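Local coordinates for protein fructose 1-phosphate kinase (Staphylococcus aureus, PDB 2JG5) that probably phosphorylates fructose 1-phosphate to fructose 1,6-bisphosphate with ATP, and probably tagatose 6-phosphate too, as a pfkB-family sugar kinase of the LacC subfamily, at residues S10-I15 against R88-L93; L56-G61 against E114-Q119; I81-D86 against P106-T111. All blocks are in the same frame, centred on the assembly; numbering follows the deposited sequence.

Contact 1. Residues S10-I15 against R88-L93; sequences SIDYVI and RINVKL
Strands 10-15 and 88-93 run side by side in parallel, Ile11 level with Ile89 and Ile15 with Leu93, their axes 4.6 Å apart and turned by 28°. Toward 88-93 the odd residues of 10-15 give N-H and C=O, while the even ones face strand 25-36: Ile11 N donates to Arg88 O, Asn90 N to Ile11 O, Tyr13 N to Asn90 O, Lys92 N to Tyr13 O and Ile15 N to Lys92 O.

One face of the pair is apolar. Ile15 CD1 reaches Val91 CG1 at 3.7 Å and Leu93 CD2 at 4.0 Å, while Ile89 CG2 packs on Tyr13 CB at 3.7 Å. In Tyr13, chi1 -174° sets CG anti to the backbone N; Ile15 CG1 lies 3.9 Å above the centre of one ring face. Branched residues and an aromatic suit this face because the second subunit closes over it: Tyr13 OH bonds Ile89 O of that subunit, and Phe62 of the same subunit packs on Ile11 and Ile89.

The other face is largely polar, with Val14 its apolar member. Ser10 OG bonds Asp12 OD1 at 2.7 Å, and the Asp12 carboxylate runs beside the Asn90 amide, their planes 11° apart. Asn90 ND2 comes within 3.4 Å of Ser10 CB and lies above one face of the Arg88 guanidinium, offset toward the rim; Arg88 NH2 bonds Asn8 O. Lys92 lays CG on Val14 CG2 and carries NZ to a salt bridge with Glu100.

The four-stranded sheet containing this pair is the lid of the ribokinase-like fold, here packed against its dimer mate.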
loop_
_atom_site.group_PDB
_atom_site.type_symbol
_atom_site.label_atom_id
_atom_site.label_comp_id
_atom_site.label_asym_id
_atom_site.label_seq_id
_atom_site.Cartn_x
_atom_site.Cartn_y
_atom_site.Cartn_z
ATOM N N SER A 10 10.805 -2.314 3.676
ATOM C CA SER A 10 9.358 -2.305 3.636
ATOM C C SER A 10 8.755 -0.951 3.875
ATOM O O SER A 10 9.332 -0.102 4.554
ATOM C CB SER A 10 8.806 -3.266 4.689
ATOM O OG SER A 10 9.350 -2.957 5.951
ATOM N N ILE A 11 7.581 -0.751 3.299
ATOM C CA ILE A 11 6.662 0.201 3.877
ATOM C C ILE A 11 5.912 -0.575 4.953
ATOM O O ILE A 11 5.362 -1.661 4.712
ATOM C CB ILE A 11 5.708 0.828 2.845
ATOM C CG1 ILE A 11 6.516 1.492 1.737
ATOM C CG2 ILE A 11 4.783 1.870 3.518
ATOM C CD1 ILE A 11 5.690 2.018 0.593
ATOM N N ASP A 12 5.947 -0.038 6.160
ATOM C CA ASP A 12 5.147 -0.573 7.228
ATOM C C ASP A 12 3.843 0.224 7.267
ATOM O O ASP A 12 3.778 1.326 7.794
ATOM C CB ASP A 12 5.925 -0.535 8.537
ATOM C CG ASP A 12 7.216 -1.353 8.469
ATOM O OD1 ASP A 12 7.349 -2.183 7.547
ATOM O OD2 ASP A 12 8.096 -1.178 9.341
ATOM N N TYR A 13 2.818 -0.351 6.650
ATOM C CA TYR A 13 1.498 0.251 6.606
ATOM C C TYR A 13 0.739 -0.053 7.907
ATOM O O TYR A 13 0.185 -1.139 8.092
ATOM C CB TYR A 13 0.759 -0.246 5.361
ATOM C CG TYR A 13 -0.580 0.401 5.094
ATOM C CD1 TYR A 13 -0.870 1.686 5.560
ATOM C CD2 TYR A 13 -1.551 -0.267 4.351
ATOM C CE1 TYR A 13 -2.102 2.277 5.307
ATOM C CE2 TYR A 13 -2.794 0.316 4.091
ATOM C CZ TYR A 13 -3.060 1.587 4.572
ATOM O OH TYR A 13 -4.265 2.176 4.308
ATOM N N VAL A 14 0.746 0.920 8.813
ATOM C CA VAL A 14 0.125 0.757 10.116
ATOM C C VAL A 14 -1.339 1.198 10.051
ATOM O O VAL A 14 -1.637 2.313 9.634
ATOM C CB VAL A 14 0.889 1.517 11.221
ATOM C CG1 VAL A 14 0.180 1.367 12.549
ATOM C CG2 VAL A 14 2.324 1.003 11.337
ATOM N N ILE A 15 -2.239 0.299 10.447
ATOM C CA ILE A 15 -3.671 0.532 10.348
ATOM C C ILE A 15 -4.322 0.377 11.714
ATOM O O ILE A 15 -4.250 -0.690 12.339
ATOM C CB ILE A 15 -4.351 -0.427 9.330
ATOM C CG1 ILE A 15 -3.647 -0.371 7.966
ATOM C CG2 ILE A 15 -5.834 -0.085 9.192
ATOM C CD1 ILE A 15 -4.075 -1.462 6.999
ATOM N N ARG A 88 8.199 -4.073 -0.905
ATOM C CA ARG A 88 7.011 -4.641 -0.243
ATOM C C ARG A 88 6.299 -3.673 0.686
ATOM O O ARG A 88 6.909 -2.721 1.201
ATOM C CB ARG A 88 7.331 -5.944 0.493
ATOM C CG ARG A 88 8.397 -5.827 1.556
ATOM C CD ARG A 88 8.527 -7.113 2.325
ATOM N NE ARG A 88 9.690 -7.070 3.192
ATOM C CZ ARG A 88 9.877 -7.824 4.268
ATOM N NH1 ARG A 88 8.955 -8.696 4.655
ATOM N NH2 ARG A 88 10.994 -7.692 4.965
ATOM N N ILE A 89 5.006 -3.940 0.868
ATOM C CA ILE A 89 4.178 -3.270 1.856
ATOM C C ILE A 89 3.719 -4.287 2.899
ATOM O O ILE A 89 2.924 -5.182 2.618
ATOM C CB ILE A 89 2.931 -2.550 1.242
ATOM C CG1 ILE A 89 3.356 -1.515 0.173
ATOM C CG2 ILE A 89 2.170 -1.858 2.350
ATOM C CD1 ILE A 89 2.179 -0.878 -0.636
ATOM N N ASN A 90 4.248 -4.133 4.102
ATOM C CA ASN A 90 3.893 -4.963 5.220
ATOM C C ASN A 90 2.756 -4.300 5.974
ATOM O O ASN A 90 2.731 -3.079 6.097
ATOM C CB ASN A 90 5.100 -5.109 6.133
ATOM C CG ASN A 90 6.219 -5.892 5.493
ATOM O OD1 ASN A 90 6.057 -6.455 4.410
ATOM N ND2 ASN A 90 7.370 -5.937 6.163
ATOM N N VAL A 91 1.806 -5.096 6.454
ATOM C CA VAL A 91 0.641 -4.547 7.154
ATOM C C VAL A 91 0.688 -4.839 8.657
ATOM O O VAL A 91 0.934 -5.963 9.063
ATOM C CB VAL A 91 -0.693 -5.026 6.528
ATOM C CG1 VAL A 91 -1.884 -4.445 7.278
ATOM C CG2 VAL A 91 -0.767 -4.624 5.064
ATOM N N LYS A 92 0.463 -3.808 9.469
ATOM C CA LYS A 92 0.403 -3.941 10.921
ATOM C C LYS A 92 -0.979 -3.502 11.384
ATOM O O LYS A 92 -1.308 -2.315 11.305
ATOM C CB LYS A 92 1.478 -3.065 11.595
ATOM C CG LYS A 92 2.844 -3.003 10.872
ATOM C CD LYS A 92 3.566 -4.345 10.894
ATOM C CE LYS A 92 4.664 -4.434 9.820
ATOM N NZ LYS A 92 5.509 -5.675 9.953
ATOM N N LEU A 93 -1.790 -4.451 11.848
ATOM C CA LEU A 93 -3.153 -4.155 12.310
ATOM C C LEU A 93 -3.206 -3.917 13.811
ATOM O O LEU A 93 -3.037 -4.842 14.623
ATOM C CB LEU A 93 -4.136 -5.263 11.923
ATOM C CG LEU A 93 -4.306 -5.619 10.447
ATOM C CD1 LEU A 93 -5.304 -6.750 10.305
ATOM C CD2 LEU A 93 -4.735 -4.408 9.621
#

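Contact 2. Residues L56-G61 against E114-Q119; sequences LGFAGG and EQLLQQ
In Leu116, chi1 170° sets CG anti to the backbone N, and chi2 59° places the methyls, CD2 being the one that meets Phe58, whose own CG lies anti to the carbonyl carbon (chi1 -52°). The two side chains cross at about a right angle, Leu116 CD2 resting 3.6 Å from Phe58 CZ and Leu116 CB 4.0 Å from the same ring carbon. The other methyl, CD1, lies 4.2 Å from Leu56 CB and equally near Gly57 N, so one forked leucine serves both sides of the corner that the chain turns at Gly57. Glycine fits this corner: at its backbone angles a CB would collide with the carbonyl oxygen of Leu56.

Gln119, extended beyond CG, runs antiparallel alongside Leu56 until OE1 lies 3.5 Å from Leu56 CD2. The amide end itself thus rests against the leucine methyls, and its NE2 is satisfied by a hydrogen bond to Asn79 O. A water accepts from Gly57 N at 2.9 Å; its approach to Gln119 OE1 is too short to be trusted and remains doubtful.

Strands 54-56 and 58-59 flank strand 77-82 in the parallel sheet, and helix 110-120 lies against them. Leu117 carries the helix on to helix 143-154, while Phe7 and Ile108 also pack on Phe58.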
loop_
_atom_site.group_PDB
_atom_site.type_symbol
_atom_site.label_atom_id
_atom_site.label_comp_id
_atom_site.label_asym_id
_atom_site.label_seq_id
_atom_site.Cartn_x
_atom_site.Cartn_y
_atom_site.Cartn_z
ATOM N N LEU A 56 21.885 0.905 2.051
ATOM C CA LEU A 56 22.052 0.099 0.850
ATOM C C LEU A 56 21.006 -1.000 0.871
ATOM O O LEU A 56 20.331 -1.196 1.883
ATOM C CB LEU A 56 23.452 -0.511 0.807
ATOM C CG LEU A 56 24.675 0.406 0.830
ATOM C CD1 LEU A 56 25.917 -0.454 0.612
ATOM C CD2 LEU A 56 24.576 1.521 -0.206
ATOM N N GLY A 57 20.867 -1.710 -0.245
ATOM C CA GLY A 57 19.849 -2.749 -0.369
ATOM C C GLY A 57 18.993 -2.555 -1.600
ATOM O O GLY A 57 19.410 -1.888 -2.538
ATOM N N PHE A 58 17.779 -3.102 -1.597
ATOM C CA PHE A 58 16.977 -3.105 -2.824
ATOM C C PHE A 58 15.701 -2.295 -2.749
ATOM O O PHE A 58 14.896 -2.480 -1.838
ATOM C CB PHE A 58 16.682 -4.547 -3.262
ATOM C CG PHE A 58 17.917 -5.400 -3.358
ATOM C CD1 PHE A 58 18.255 -6.269 -2.330
ATOM C CD2 PHE A 58 18.767 -5.297 -4.462
ATOM C CE1 PHE A 58 19.411 -7.027 -2.407
ATOM C CE2 PHE A 58 19.915 -6.053 -4.541
ATOM C CZ PHE A 58 20.241 -6.918 -3.524
ATOM N N ALA A 59 15.515 -1.395 -3.719
ATOM C CA ALA A 59 14.243 -0.673 -3.844
ATOM C C ALA A 59 13.718 -0.644 -5.281
ATOM O O ALA A 59 14.489 -0.633 -6.241
ATOM C CB ALA A 59 14.344 0.724 -3.269
ATOM N N GLY A 60 12.395 -0.634 -5.410
ATOM C CA GLY A 60 11.752 -0.653 -6.708
ATOM C C GLY A 60 10.348 -0.092 -6.666
ATOM O O GLY A 60 9.686 -0.112 -5.624
ATOM N N GLY A 61 9.908 0.399 -7.820
ATOM C CA GLY A 61 8.605 1.003 -7.982
ATOM C C GLY A 61 8.434 2.247 -7.141
ATOM O O GLY A 61 9.410 2.878 -6.709
ATOM N N GLU A 114 24.370 -8.479 -7.846
ATOM C CA GLU A 114 25.749 -8.186 -8.262
ATOM C C GLU A 114 26.091 -6.700 -8.118
ATOM O O GLU A 114 27.179 -6.362 -7.644
ATOM C CB GLU A 114 25.992 -8.663 -9.698
ATOM C CG GLU A 114 26.175 -10.163 -9.810
ATOM C CD GLU A 114 25.801 -10.749 -11.172
ATOM O OE1 GLU A 114 25.853 -10.021 -12.198
ATOM O OE2 GLU A 114 25.472 -11.967 -11.214
ATOM N N GLN A 115 25.154 -5.831 -8.504
ATOM C CA GLN A 115 25.264 -4.385 -8.269
ATOM C C GLN A 115 25.488 -4.021 -6.792
ATOM O O GLN A 115 26.263 -3.115 -6.490
ATOM C CB GLN A 115 24.008 -3.660 -8.753
ATOM C CG GLN A 115 23.847 -3.534 -10.245
ATOM C CD GLN A 115 22.573 -2.799 -10.628
ATOM O OE1 GLN A 115 22.311 -1.688 -10.145
ATOM N NE2 GLN A 115 21.774 -3.408 -11.495
ATOM N N LEU A 116 24.792 -4.716 -5.888
ATOM C CA LEU A 116 24.955 -4.504 -4.450
ATOM C C LEU A 116 26.357 -4.866 -3.990
ATOM O O LEU A 116 26.987 -4.096 -3.268
ATOM C CB LEU A 116 23.923 -5.307 -3.641
ATOM C CG LEU A 116 24.139 -5.369 -2.125
ATOM C CD1 LEU A 116 24.150 -3.953 -1.538
ATOM C CD2 LEU A 116 23.081 -6.231 -1.434
ATOM N N LEU A 117 26.825 -6.041 -4.400
ATOM C CA LEU A 117 28.189 -6.487 -4.133
ATOM C C LEU A 117 29.245 -5.523 -4.672
ATOM O O LEU A 117 30.308 -5.363 -4.063
ATOM C CB LEU A 117 28.430 -7.866 -4.745
ATOM C CG LEU A 117 27.605 -9.064 -4.281
ATOM C CD1 LEU A 117 28.116 -10.328 -4.978
ATOM C CD2 LEU A 117 27.633 -9.207 -2.744
ATOM N N GLN A 118 28.964 -4.905 -5.819
ATOM C CA GLN A 118 29.895 -3.944 -6.410
ATOM C C GLN A 118 30.056 -2.729 -5.501
ATOM O O GLN A 118 31.133 -2.132 -5.452
ATOM C CB GLN A 118 29.466 -3.520 -7.826
ATOM C CG GLN A 118 30.403 -2.498 -8.518
ATOM C CD GLN A 118 31.745 -3.086 -8.938
ATOM O OE1 GLN A 118 31.870 -4.292 -9.146
ATOM N NE2 GLN A 118 32.754 -2.229 -9.075
ATOM N N GLN A 119 28.992 -2.382 -4.778
ATOM C CA GLN A 119 29.039 -1.296 -3.805
ATOM C C GLN A 119 29.872 -1.671 -2.592
ATOM O O GLN A 119 30.589 -0.833 -2.047
ATOM C CB GLN A 119 27.640 -0.909 -3.348
ATOM C CG GLN A 119 26.799 -0.279 -4.424
ATOM C CD GLN A 119 25.449 0.133 -3.911
ATOM O OE1 GLN A 119 24.859 -0.547 -3.068
ATOM N NE2 GLN A 119 24.945 1.259 -4.414
HETATM O O HOH W 1 22.436 -0.548 -2.424
#

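Contact 3. Residues I81-D86 against P106-T111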
loop_
_atom_site.group_PDB
_atom_site.type_symbol
_atom_site.label_atom_id
_atom_site.label_comp_id
_atom_site.label_asym_id
_atom_site.label_seq_id
_atom_site.Cartn_x
_atom_site.Cartn_y
_atom_site.Cartn_z
ATOM N N ILE A 81 19.736 -0.279 -4.780
ATOM C CA ILE A 81 19.778 -0.868 -6.109
ATOM C C ILE A 81 18.351 -0.961 -6.618
ATOM O O ILE A 81 17.508 -1.646 -6.000
ATOM C CB ILE A 81 20.389 -2.306 -6.097
ATOM C CG1 ILE A 81 21.775 -2.328 -5.435
ATOM C CG2 ILE A 81 20.377 -2.922 -7.504
ATOM C CD1 ILE A 81 22.853 -1.499 -6.157
ATOM N N GLU A 82 18.082 -0.285 -7.740
ATOM C CA GLU A 82 16.748 -0.294 -8.346
ATOM C C GLU A 82 16.435 -1.692 -8.849
ATOM O O GLU A 82 17.164 -2.250 -9.685
ATOM C CB GLU A 82 16.639 0.735 -9.486
ATOM C CG GLU A 82 15.197 0.995 -10.006
ATOM C CD GLU A 82 15.163 1.685 -11.365
ATOM O OE1 GLU A 82 14.941 2.916 -11.405
ATOM O OE2 GLU A 82 15.368 1.008 -12.399
ATOM N N VAL A 83 15.371 -2.268 -8.310
ATOM C CA VAL A 83 14.854 -3.540 -8.808
ATOM C C VAL A 83 13.553 -3.300 -9.601
ATOM O O VAL A 83 12.949 -2.230 -9.502
ATOM C CB VAL A 83 14.701 -4.601 -7.672
ATOM C CG1 VAL A 83 16.043 -4.819 -6.978
ATOM C CG2 VAL A 83 13.678 -4.169 -6.648
ATOM N N ASP A 84 13.148 -4.296 -10.390
ATOM C CA ASP A 84 12.077 -4.162 -11.380
ATOM C C ASP A 84 10.665 -4.383 -10.806
ATOM O O ASP A 84 9.668 -4.171 -11.496
ATOM C CB ASP A 84 12.318 -5.132 -12.546
ATOM C CG ASP A 84 13.701 -4.986 -13.158
ATOM O OD1 ASP A 84 14.158 -3.832 -13.316
ATOM O OD2 ASP A 84 14.326 -6.028 -13.487
ATOM N N GLU A 85 10.587 -4.809 -9.552
ATOM C CA GLU A 85 9.293 -4.965 -8.881
ATOM C C GLU A 85 9.192 -4.091 -7.623
ATOM O O GLU A 85 10.205 -3.611 -7.096
ATOM C CB GLU A 85 9.041 -6.436 -8.527
ATOM C CG GLU A 85 8.925 -7.352 -9.735
ATOM C CD GLU A 85 8.451 -8.739 -9.377
ATOM O OE1 GLU A 85 8.175 -9.006 -8.188
ATOM O OE2 GLU A 85 8.362 -9.569 -10.298
ATOM N N ASP A 86 7.963 -3.914 -7.138
ATOM C CA ASP A 86 7.690 -3.035 -6.006
ATOM C C ASP A 86 8.280 -3.490 -4.680
ATOM O O ASP A 86 8.156 -4.658 -4.292
ATOM C CB ASP A 86 6.187 -2.822 -5.850
ATOM C CG ASP A 86 5.611 -1.941 -6.937
ATOM O OD1 ASP A 86 6.382 -1.370 -7.738
ATOM O OD2 ASP A 86 4.381 -1.820 -6.996
ATOM N N PRO A 106 10.108 -7.892 -3.614
ATOM C CA PRO A 106 10.144 -7.929 -5.075
ATOM C C PRO A 106 11.052 -9.078 -5.545
ATOM O O PRO A 106 11.873 -9.576 -4.760
ATOM C CB PRO A 106 10.787 -6.592 -5.438
ATOM C CG PRO A 106 11.562 -6.190 -4.204
ATOM C CD PRO A 106 10.697 -6.651 -3.078
ATOM N N HIS A 107 10.893 -9.504 -6.798
ATOM C CA HIS A 107 11.880 -10.372 -7.412
ATOM C C HIS A 107 13.129 -9.566 -7.684
ATOM O O HIS A 107 13.081 -8.494 -8.300
ATOM C CB HIS A 107 11.386 -11.012 -8.712
ATOM C CG HIS A 107 12.422 -11.859 -9.384
ATOM N ND1 HIS A 107 12.759 -13.119 -8.935
ATOM C CD2 HIS A 107 13.214 -11.617 -10.457
ATOM C CE1 HIS A 107 13.708 -13.621 -9.708
ATOM N NE2 HIS A 107 14.003 -12.728 -10.637
ATOM N N ILE A 108 14.247 -10.098 -7.208
ATOM C CA ILE A 108 15.546 -9.469 -7.375
ATOM C C ILE A 108 16.410 -10.384 -8.234
ATOM O O ILE A 108 16.658 -11.548 -7.865
ATOM C CB ILE A 108 16.219 -9.189 -5.994
ATOM C CG1 ILE A 108 15.307 -8.304 -5.134
ATOM C CG2 ILE A 108 17.596 -8.534 -6.180
ATOM C CD1 ILE A 108 15.407 -8.547 -3.654
ATOM N N THR A 109 16.852 -9.852 -9.377
ATOM C CA THR A 109 17.694 -10.584 -10.333
ATOM C C THR A 109 19.109 -10.761 -9.780
ATOM O O THR A 109 19.481 -10.120 -8.805
ATOM C CB THR A 109 17.793 -9.830 -11.681
ATOM O OG1 THR A 109 18.462 -8.579 -11.475
ATOM C CG2 THR A 109 16.401 -9.575 -12.283
ATOM N N SER A 110 19.900 -11.615 -10.421
ATOM C CA SER A 110 21.279 -11.868 -9.996
ATOM C C SER A 110 22.161 -10.670 -10.303
ATOM O O SER A 110 23.055 -10.334 -9.531
ATOM C CB SER A 110 21.827 -13.106 -10.690
ATOM O OG SER A 110 21.094 -14.247 -10.306
ATOM N N THR A 111 21.872 -10.031 -11.433
ATOM C CA THR A 111 22.533 -8.813 -11.884
ATOM C C THR A 111 22.387 -7.661 -10.882
ATOM O O THR A 111 23.347 -6.907 -10.627
ATOM C CB THR A 111 21.978 -8.431 -13.279
ATOM O OG1 THR A 111 22.625 -9.232 -14.272
ATOM C CG2 THR A 111 22.182 -6.960 -13.599
HETATM O O HOH W 2 14.105 -6.910 -10.248
#
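The carboxylate of Glu85 and the imidazole of His107 cross obliquely, their planes 50° apart, but the carboxylate meets the histidine backbone and CB, while the imidazole extends off from the contact. His107 N donates to Glu85 OE1 over 3.1 Å with an angle of 167° at hydrogen, approaching from above the carboxylate plane. The other oxygen, OE2, lies 3.7 Å from His107 CB. The chain of Glu85, extended beyond CG, spans the gap from its own backbone to that of His107, and a charged residue is well placed at this exposed margin. Next to it, Asp86 forms a salt bridge with Lys33 of the second subunit.

Deeper in, the Pro106 ring packs against Glu85, Asp86 and Val83. Its CB approaches Glu85 CB at 3.6 Å, CD comes within 3.5 Å of Asp86 O, and CG touches Val83 CG2 at 3.8 Å. Val83 spreads its two methyls over neighbouring residues, for CG1 meets Ile108 CG1 at 4.0 Å. The rigid proline ring and the branched, apolar Val83 and Ile108 suit a buried seam between two loops. A water bridges the segments, accepting from Asp84 N and donating to His107 O at 2.7 Å.

Thr109 is the N-cap of helix 110-120, its OG1 taking the N-H of Gln112. Segment 81-86 leaves strand 77-82, which pairs with strand 58-59; Val83 and Ile108 both pack on Phe58 there.

Overall arrangement
Contacts 1 and 2 are buried, whereas contact 3 is partly exposed. Contact 1 belongs to the four-stranded lid and faces the second subunit on its apolar side; its cohesion comes from regular backbone hydrogen bonds. Contacts 2 and 3, with centres 8 Å apart, lie at the edge of the main parallel sheet, and both use helix 110-120. Contact 2 packs the body of that helix mainly through apolar side chains, while contact 3 joins the loop entering the helix to the loop leaving strand 77-82, with a charged side chain gripping a backbone N-H. Contact 3 leads into contact 1 where Pro106 packs on Arg88, at the passage from sheet to lid.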